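Local coordinates for protein CTD kinase subunit gamma (Schizosaccharomyces pombe, PDB 5CE7) that probably helps activate, as the gamma subunit of a three-subunit CTD kinase complex, the kinase that hyperphosphorylates the C-terminal repeat domain of RNA polymerase II, at residues A[24-28]-A[62-67]; A[28-32]-A[67-71]. One frame throughout, in Å; residues are numbered along the deposited sequence.

Interaction 1. Residues A[24-28]-A[62-67]; sequences QIKPA and YFVDTL
Phe63 presents the edge of its ring to the backbone of 24-28 and overlaps Pro27 and Ala28. Its chi1 is t (165°) and chi2 68°, which carries Phe63 CE1 to 3.6 Å from Pro27 CB and 3.9 Å from Ala28 CB; at the ring edge, Phe63 CE1 is 3.4 Å from Ala28 N and Phe63 CD1 3.8 Å from Gln24 O. Those two backbone atoms are themselves paired, Ala28 N donating to Gln24 O at 3.2 Å, so the ring packs beside a closed turn. Segment 62-67 is regular helix (phi/psi near -60/-45); residues 25-28 are helical (phi -63° to -68°, psi -33° to -51°), and Gln24 has phi/psi -98/-14. CA atoms are 5.3 Å apart for Gln24 and Phe63, and 5.0 Å for Ala28 and Leu67, the latter approach permitted by the small Ala28 side chain. One polar bond spans the interface: Thr66 OG1 (chi1 m) donates to Gln24 OE1 at 2.7 Å. Gln24 (m, t) extends past Thr66 toward Tyr62, Gln24 NE2 lying 3.5 Å from Tyr62 CB; its amide also bonds to Gln21 and the Asn18 carbonyl. Ile25 CD1 meets Thr66 CG2 at 3.8 Å. One turn further along, Leu67 CD1 lies 4.2 Å from Ala28 CB. Apolar packing with a buried polar link thus joins two helices of the noncanonical, right-handed superhelical CTD-interacting domain. Leu13 of helix 3-14 touches Pro27, Phe10 and Leu14 of the same helix touch Phe63, and Tyr62 and Asp65 turn to helix 100-118.

Interaction 2. Residues A[28-32]-A[67-71]; sequences AQFAI and LCEMC
Between residues 28-32 and 67-71 the packing is apolar, with no hydrogen bond crossing. Both segments are helical, their axes 9.6 Å apart at closest approach and crossing at -54°; CA atoms lie 5.0 Å apart for Ala28 and Leu67 but 7.1 Å for Ile32 and Cys71, so the backbones diverge toward the later pair. Aliphatic contacts centre on Leu67 (chi1 t, chi2 p), whose CD1 is 4.2 Å from Ala28 CB, 4.0 Å from Ala31 CB and 4.3 Å from Ile32 CG1. Ile32 (m, t) fills the widening gap, its CD1 3.8 Å from Met70 CB. Met70, a selenomethionine (m, t, chi3 33° and off the wells), brings its methyl CE within 3.2 Å of Gln29 CG, a short, tight carbon-carbon approach. Selenium and sulfur add Met70 SE at 3.5 Å from Ala28 CB and Cys71 SG at 4.1 Å from Ile32 CG1. The middle and C-terminal part of helix 25-33 thus packs on helix 54-73. Helix 80-86 adjoins Leu67 through Tyr80 and Cys71 through Leu81, and Phe10 of helix 3-14 touches Ala31.

Interactions 1 and 2 are successive parts of one interface between helix 25-33 and helix 54-73, their centres about 6 Å apart. Ala28 and Leu67 belong to both. A further tie is Ile25 CD1 to Met70 SE at 3.7 Å, which joins the first segment of interaction 1 to the second of interaction 2. Character changes along the helices: interaction 1 lies deeper, its centre about 8 Å from that of the chain against 11 Å for interaction 2, and includes a hydrogen bond. A bound buffer molecule, HEPES, has its nearest atom about 3 Å from the Tyr62 side chain in interaction 1 and was probably carried over from crystallisation.

Interaction 1. Residues A[24-28]-A[62-67]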
loop_
_atom_site.group_PDB
_atom_site.type_symbol
_atom_site.label_atom_id
_atom_site.label_comp_id
_atom_site.label_asym_id
_atom_site.label_seq_id
_atom_site.Cartn_x
_atom_site.Cartn_y
_atom_site.Cartn_z
ATOM N N GLN A 24 2.368 -9.542 6.812
ATOM C CA GLN A 24 1.782 -8.995 5.603
ATOM C C GLN A 24 1.574 -10.101 4.567
ATOM O O GLN A 24 0.860 -9.917 3.593
ATOM C CB GLN A 24 2.691 -7.877 5.053
ATOM C CG GLN A 24 2.833 -6.690 6.028
ATOM C CD GLN A 24 4.154 -5.940 5.914
ATOM O OE1 GLN A 24 4.791 -5.928 4.867
ATOM N NE2 GLN A 24 4.566 -5.315 7.002
ATOM N N ILE A 25 2.193 -11.255 4.799
ATOM C CA ILE A 25 2.150 -12.341 3.833
ATOM C C ILE A 25 0.753 -12.932 3.645
ATOM O O ILE A 25 0.292 -13.095 2.517
ATOM C CB ILE A 25 3.128 -13.473 4.207
ATOM C CG1 ILE A 25 4.570 -12.974 4.142
ATOM C CG2 ILE A 25 2.948 -14.662 3.278
ATOM C CD1 ILE A 25 4.921 -12.304 2.829
ATOM N N LYS A 26 0.093 -13.278 4.738
ATOM C CA LYS A 26 -1.223 -13.909 4.638
ATOM C C LYS A 26 -2.286 -13.015 3.981
ATOM O O LYS A 26 -3.064 -13.486 3.150
ATOM C CB LYS A 26 -1.708 -14.383 6.010
ATOM C CG LYS A 26 -2.339 -15.761 5.976
ATOM C CD LYS A 26 -3.222 -16.020 7.189
ATOM C CE LYS A 26 -4.277 -17.081 6.855
ATOM N NZ LYS A 26 -5.314 -17.231 7.918
ATOM N N PRO A 27 -2.341 -11.724 4.358
ATOM C CA PRO A 27 -3.323 -10.866 3.667
ATOM C C PRO A 27 -2.997 -10.711 2.181
ATOM O O PRO A 27 -3.910 -10.593 1.374
ATOM C CB PRO A 27 -3.184 -9.501 4.363
ATOM C CG PRO A 27 -2.423 -9.742 5.614
ATOM C CD PRO A 27 -1.730 -11.077 5.534
ATOM N N ALA A 28 -1.710 -10.713 1.829
ATOM C CA ALA A 28 -1.305 -10.607 0.431
ATOM C C ALA A 28 -1.678 -11.848 -0.371
ATOM O O ALA A 28 -2.134 -11.740 -1.514
ATOM C CB ALA A 28 0.202 -10.336 0.325
ATOM N N TYR A 62 3.508 -0.642 4.022
ATOM C CA TYR A 62 4.400 -1.802 3.933
ATOM C C TYR A 62 3.666 -2.956 3.258
ATOM O O TYR A 62 4.216 -3.619 2.375
ATOM C CB TYR A 62 4.853 -2.269 5.311
ATOM C CG TYR A 62 5.660 -1.287 6.107
ATOM C CD1 TYR A 62 6.484 -0.349 5.492
ATOM C CD2 TYR A 62 5.613 -1.313 7.498
ATOM C CE1 TYR A 62 7.244 0.543 6.259
ATOM C CE2 TYR A 62 6.355 -0.434 8.259
ATOM C CZ TYR A 62 7.166 0.487 7.638
ATOM O OH TYR A 62 7.886 1.352 8.430
ATOM N N PHE A 63 2.438 -3.219 3.700
ATOM C CA PHE A 63 1.620 -4.284 3.098
ATOM C C PHE A 63 1.467 -4.125 1.579
ATOM O O PHE A 63 1.505 -5.108 0.820
ATOM C CB PHE A 63 0.218 -4.333 3.725
ATOM C CG PHE A 63 -0.758 -5.155 2.919
ATOM C CD1 PHE A 63 -0.602 -6.532 2.824
ATOM C CD2 PHE A 63 -1.795 -4.551 2.230
ATOM C CE1 PHE A 63 -1.474 -7.292 2.063
ATOM C CE2 PHE A 63 -2.682 -5.307 1.469
ATOM C CZ PHE A 63 -2.515 -6.683 1.390
ATOM N N VAL A 64 1.256 -2.886 1.142
ATOM C CA VAL A 64 1.140 -2.572 -0.283
ATOM C C VAL A 64 2.421 -2.961 -1.018
ATOM O O VAL A 64 2.388 -3.439 -2.144
ATOM C CB VAL A 64 0.842 -1.062 -0.489
ATOM C CG1 VAL A 64 1.270 -0.598 -1.871
ATOM C CG2 VAL A 64 -0.631 -0.770 -0.220
ATOM N N ASP A 65 3.557 -2.738 -0.377
ATOM C CA ASP A 65 4.846 -3.123 -0.953
ATOM C C ASP A 65 4.918 -4.654 -1.063
ATOM O O ASP A 65 5.252 -5.198 -2.110
ATOM C CB ASP A 65 5.970 -2.575 -0.069
ATOM C CG ASP A 65 7.344 -2.633 -0.728
ATOM O OD1 ASP A 65 7.462 -2.966 -1.919
ATOM O OD2 ASP A 65 8.318 -2.304 -0.036
ATOM N N THR A 66 4.598 -5.333 0.029
ATOM C CA THR A 66 4.556 -6.803 0.065
ATOM C C THR A 66 3.565 -7.395 -0.961
ATOM O O THR A 66 3.871 -8.376 -1.669
ATOM C CB THR A 66 4.214 -7.284 1.501
ATOM O OG1 THR A 66 5.253 -6.853 2.397
ATOM C CG2 THR A 66 4.068 -8.825 1.565
ATOM N N LEU A 67 2.391 -6.780 -1.060
ATOM C CA LEU A 67 1.392 -7.181 -2.041
ATOM C C LEU A 67 1.936 -7.071 -3.469
ATOM O O LEU A 67 1.810 -8.006 -4.271
ATOM C CB LEU A 67 0.129 -6.323 -1.903
ATOM C CG LEU A 67 -1.014 -6.595 -2.883
ATOM C CD1 LEU A 67 -1.479 -8.054 -2.772
ATOM C CD2 LEU A 67 -2.177 -5.683 -2.582
#

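Interaction 2. Residues A[28-32]-A[67-71]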
loop_
_atom_site.group_PDB
_atom_site.type_symbol
_atom_site.label_atom_id
_atom_site.label_comp_id
_atom_site.label_asym_id
_atom_site.label_seq_id
_atom_site.Cartn_x
_atom_site.Cartn_y
_atom_site.Cartn_z
ATOM N N ALA A 28 -1.710 -10.713 1.829
ATOM C CA ALA A 28 -1.305 -10.607 0.431
ATOM C C ALA A 28 -1.678 -11.848 -0.371
ATOM O O ALA A 28 -2.134 -11.740 -1.514
ATOM C CB ALA A 28 0.202 -10.336 0.325
ATOM N N GLN A 29 -1.478 -13.024 0.218
ATOM C CA GLN A 29 -1.850 -14.284 -0.436
ATOM C C GLN A 29 -3.360 -14.387 -0.665
ATOM O O GLN A 29 -3.812 -14.861 -1.719
ATOM C CB GLN A 29 -1.356 -15.498 0.364
ATOM C CG GLN A 29 0.156 -15.700 0.289
ATOM C CD GLN A 29 0.666 -16.769 1.240
ATOM O OE1 GLN A 29 0.108 -16.980 2.317
ATOM N NE2 GLN A 29 1.741 -17.446 0.844
ATOM N N PHE A 30 -4.132 -13.958 0.331
ATOM C CA PHE A 30 -5.592 -13.912 0.216
ATOM C C PHE A 30 -6.041 -12.989 -0.917
ATOM O O PHE A 30 -6.890 -13.359 -1.724
ATOM C CB PHE A 30 -6.228 -13.439 1.529
ATOM C CG PHE A 30 -7.735 -13.476 1.521
ATOM C CD1 PHE A 30 -8.415 -14.619 1.912
ATOM C CD2 PHE A 30 -8.468 -12.364 1.126
ATOM C CE1 PHE A 30 -9.811 -14.656 1.906
ATOM C CE2 PHE A 30 -9.857 -12.394 1.111
ATOM C CZ PHE A 30 -10.525 -13.540 1.505
ATOM N N ALA A 31 -5.490 -11.780 -0.955
ATOM C CA ALA A 31 -5.853 -10.804 -1.974
ATOM C C ALA A 31 -5.613 -11.348 -3.371
ATOM O O ALA A 31 -6.378 -11.058 -4.298
ATOM C CB ALA A 31 -5.076 -9.491 -1.775
ATOM N N ILE A 32 -4.552 -12.140 -3.509
ATOM C CA ILE A 32 -4.140 -12.684 -4.804
ATOM C C ILE A 32 -4.968 -13.907 -5.156
ATOM O O ILE A 32 -5.381 -14.085 -6.304
ATOM C CB ILE A 32 -2.627 -13.038 -4.815
ATOM C CG1 ILE A 32 -1.793 -11.751 -4.847
ATOM C CG2 ILE A 32 -2.290 -13.933 -6.001
ATOM C CD1 ILE A 32 -0.359 -11.923 -4.424
ATOM N N LEU A 67 2.391 -6.780 -1.060
ATOM C CA LEU A 67 1.392 -7.181 -2.041
ATOM C C LEU A 67 1.936 -7.071 -3.469
ATOM O O LEU A 67 1.810 -8.006 -4.271
ATOM C CB LEU A 67 0.129 -6.323 -1.903
ATOM C CG LEU A 67 -1.014 -6.595 -2.883
ATOM C CD1 LEU A 67 -1.479 -8.054 -2.772
ATOM C CD2 LEU A 67 -2.177 -5.683 -2.582
ATOM N N CYS A 68 2.524 -5.927 -3.798
ATOM C CA CYS A 68 3.134 -5.769 -5.115
ATOM C C CYS A 68 4.229 -6.820 -5.381
ATOM O O CYS A 68 4.258 -7.424 -6.447
ATOM C CB CYS A 68 3.679 -4.340 -5.311
ATOM S SG CYS A 68 2.389 -3.064 -5.432
ATOM N N GLU A 69 5.128 -7.031 -4.425
ATOM C CA GLU A 69 6.189 -8.033 -4.593
ATOM C C GLU A 69 5.600 -9.409 -4.866
ATOM O O GLU A 69 6.039 -10.125 -5.758
ATOM C CB GLU A 69 7.090 -8.096 -3.358
ATOM C CG GLU A 69 7.873 -6.817 -3.116
ATOM C CD GLU A 69 8.706 -6.850 -1.838
ATOM O OE1 GLU A 69 8.359 -7.604 -0.908
ATOM O OE2 GLU A 69 9.719 -6.121 -1.772
HETATM N N MSE A 70 4.586 -9.775 -4.100
HETATM C CA MSE A 70 3.971 -11.076 -4.279
HETATM C C MSE A 70 3.187 -11.169 -5.578
HETATM O O MSE A 70 3.177 -12.212 -6.216
HETATM C CB MSE A 70 3.134 -11.434 -3.061
HETATM C CG MSE A 70 4.016 -11.675 -1.835
HETATM SE SE MSE A 70 2.988 -12.344 -0.340
HETATM C CE MSE A 70 1.665 -13.395 -1.397
ATOM N N CYS A 71 2.549 -10.076 -5.985
ATOM C CA CYS A 71 1.908 -10.044 -7.300
ATOM C C CYS A 71 2.935 -10.357 -8.393
ATOM O O CYS A 71 2.680 -11.170 -9.281
ATOM C CB CYS A 71 1.239 -8.687 -7.564
ATOM S SG CYS A 71 -0.326 -8.445 -6.696
#